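Side-chain contact in bifunctional GH43-CE protein (Bacteroides eggerthii, PDB 6MLY), which probably acts as a xylan 1,4-beta-xylosidase through a family 43 glycosidase domain, joined to a carbohydrate esterase domain: residues E325-L330 / A341-S346. Numbering follows the deposited sequence.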
loop_
_atom_site.group_PDB
_atom_site.type_symbol
_atom_site.label_atom_id
_atom_site.label_comp_id
_atom_site.label_asym_id
_atom_site.label_seq_id
_atom_site.Cartn_x
_atom_site.Cartn_y
_atom_site.Cartn_z
ATOM N N GLU A 325 33.868 -0.021 -7.846
ATOM C CA GLU A 325 32.836 -0.331 -6.860
ATOM C C GLU A 325 31.726 -1.108 -7.574
ATOM O O GLU A 325 31.497 -0.897 -8.757
ATOM C CB GLU A 325 32.312 0.973 -6.251
ATOM C CG GLU A 325 31.293 0.794 -5.138
ATOM C CD GLU A 325 30.613 2.082 -4.698
ATOM O OE1 GLU A 325 31.301 3.125 -4.640
ATOM O OE2 GLU A 325 29.393 2.044 -4.423
ATOM N N ARG A 326 31.049 -2.007 -6.854
ATOM C CA ARG A 326 29.867 -2.665 -7.393
ATOM C C ARG A 326 28.966 -1.604 -8.045
ATOM O O ARG A 326 28.618 -0.600 -7.409
ATOM C CB ARG A 326 29.110 -3.419 -6.294
ATOM C CG ARG A 326 29.409 -4.909 -6.232
ATOM C CD ARG A 326 28.199 -5.702 -5.776
ATOM N NE ARG A 326 27.086 -5.614 -6.722
ATOM C CZ ARG A 326 26.807 -6.518 -7.663
ATOM N NH1 ARG A 326 27.574 -7.586 -7.807
ATOM N NH2 ARG A 326 25.759 -6.354 -8.452
ATOM N N ALA A 327 28.599 -1.828 -9.313
ATOM C CA ALA A 327 27.727 -0.916 -10.053
ATOM C C ALA A 327 26.360 -0.812 -9.361
ATOM O O ALA A 327 25.814 0.278 -9.256
ATOM C CB ALA A 327 27.585 -1.369 -11.485
ATOM N N LEU A 328 25.828 -1.948 -8.891
ATOM C CA LEU A 328 24.546 -2.006 -8.192
ATOM C C LEU A 328 24.705 -2.777 -6.884
ATOM O O LEU A 328 24.902 -3.991 -6.897
ATOM C CB LEU A 328 23.501 -2.673 -9.096
ATOM C CG LEU A 328 23.004 -1.824 -10.267
ATOM C CD1 LEU A 328 22.348 -2.693 -11.330
ATOM C CD2 LEU A 328 22.040 -0.738 -9.800
ATOM N N PRO A 329 24.611 -2.099 -5.716
ATOM C CA PRO A 329 24.595 -2.782 -4.422
ATOM C C PRO A 329 23.737 -4.056 -4.434
ATOM O O PRO A 329 22.745 -4.141 -5.158
ATOM C CB PRO A 329 23.985 -1.717 -3.493
ATOM C CG PRO A 329 24.449 -0.400 -4.077
ATOM C CD PRO A 329 24.515 -0.634 -5.574
ATOM N N LEU A 330 24.112 -5.029 -3.606
ATOM C CA LEU A 330 23.476 -6.348 -3.633
ATOM C C LEU A 330 21.976 -6.220 -3.327
ATOM O O LEU A 330 21.175 -7.038 -3.786
ATOM C CB LEU A 330 24.186 -7.265 -2.631
ATOM C CG LEU A 330 25.645 -7.574 -2.960
ATOM C CD1 LEU A 330 26.407 -7.972 -1.707
ATOM C CD2 LEU A 330 25.748 -8.657 -4.025
ATOM N N ALA A 341 22.005 -3.241 -21.868
ATOM C CA ALA A 341 22.303 -2.175 -22.832
ATOM C C ALA A 341 21.620 -0.863 -22.426
ATOM O O ALA A 341 22.173 0.202 -22.667
ATOM C CB ALA A 341 21.870 -2.593 -24.216
ATOM N N LEU A 342 20.440 -0.958 -21.796
ATOM C CA LEU A 342 19.480 0.157 -21.701
ATOM C C LEU A 342 19.503 0.857 -20.333
ATOM O O LEU A 342 18.721 1.767 -20.120
ATOM C CB LEU A 342 18.082 -0.387 -22.000
ATOM C CG LEU A 342 17.846 -0.823 -23.446
ATOM C CD1 LEU A 342 16.518 -1.549 -23.575
ATOM C CD2 LEU A 342 17.896 0.366 -24.395
ATOM N N TRP A 343 20.371 0.437 -19.407
ATOM C CA TRP A 343 20.626 1.220 -18.190
ATOM C C TRP A 343 22.112 1.580 -18.133
ATOM O O TRP A 343 22.925 0.966 -18.816
ATOM C CB TRP A 343 20.159 0.491 -16.922
ATOM C CG TRP A 343 20.926 -0.746 -16.561
ATOM C CD1 TRP A 343 20.693 -2.013 -17.011
ATOM C CD2 TRP A 343 22.021 -0.850 -15.632
ATOM N NE1 TRP A 343 21.576 -2.892 -16.445
ATOM C CE2 TRP A 343 22.410 -2.210 -15.599
ATOM C CE3 TRP A 343 22.721 0.066 -14.837
ATOM C CZ2 TRP A 343 23.457 -2.673 -14.802
ATOM C CZ3 TRP A 343 23.758 -0.393 -14.050
ATOM C CH2 TRP A 343 24.122 -1.744 -14.035
ATOM N N SER A 344 22.441 2.595 -17.330
ATOM C CA SER A 344 23.808 3.084 -17.227
ATOM C C SER A 344 23.968 3.975 -15.990
ATOM O O SER A 344 22.999 4.560 -15.516
ATOM C CB SER A 344 24.206 3.819 -18.478
ATOM O OG SER A 344 25.529 4.319 -18.363
ATOM N N LEU A 345 25.206 4.053 -15.486
ATOM C CA LEU A 345 25.578 4.945 -14.384
ATOM C C LEU A 345 26.696 5.911 -14.800
ATOM O O LEU A 345 27.121 6.718 -13.984
ATOM C CB LEU A 345 26.029 4.108 -13.183
ATOM C CG LEU A 345 24.922 3.377 -12.429
ATOM C CD1 LEU A 345 25.511 2.387 -11.438
ATOM C CD2 LEU A 345 24.003 4.356 -11.715
ATOM N N SER A 346 27.176 5.824 -16.047
ATOM C CA SER A 346 28.211 6.733 -16.541
ATOM C C SER A 346 27.626 7.719 -17.566
ATOM O O SER A 346 28.325 8.632 -18.015
ATOM C CB SER A 346 29.390 5.967 -17.095
ATOM O OG SER A 346 29.042 5.266 -18.278
#
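The backbone oxygen of L328, whose side chain lies against the indole of W343, is gripped by two nitrogens of R326. NE of R326 lies 2.7 Å from O of L328 and well above the carbonyl plane, whereas NH2, at 3.0 Å from the same oxygen, sits in that plane. Because NE and one terminal nitrogen share the oxygen, the arginine binds side-on, with the oxygen close to the guanidinium plane, and links residues 326 and 328 of the loop. This loop belongs to the concanavalin A-like domain that accompanies the family 43 domain, a beta-sandwich, and leads into strand 333-335 of one sheet; the short strand 343-344, at the edge of the other, provides W343. No hydrogen bond joins the two segments, which meet through apolar groups.

The methyl CD1 of L328 makes a CH-pi contact over one face of the indole, 3.8 Å from the centroid of the six-membered ring and 30° off its normal. Its nearest ring atom is CH2 of W343. With chi1 of W343 at 68°, CG stands between the backbone N and the carbonyl carbon, and the benzo end of the ring system extends to the loop. CB of A327 meets the edge of the ring at CH2, near its plane. On the five-membered ring, NE1 donates to OD1 of N340, which would restrain the indole's rotation; W334 also meets the tryptophan, planes inclined at about 45°. Were W343 replaced by an alanine, the L328 methyl would probably lose its aromatic face and N340 OD1 the indole donor. Beside the tryptophan, L345 also points at the loop, its CD1 lying 4.3 Å from CB of A327, while O of A327 accepts a hydrogen bond from NE of R321.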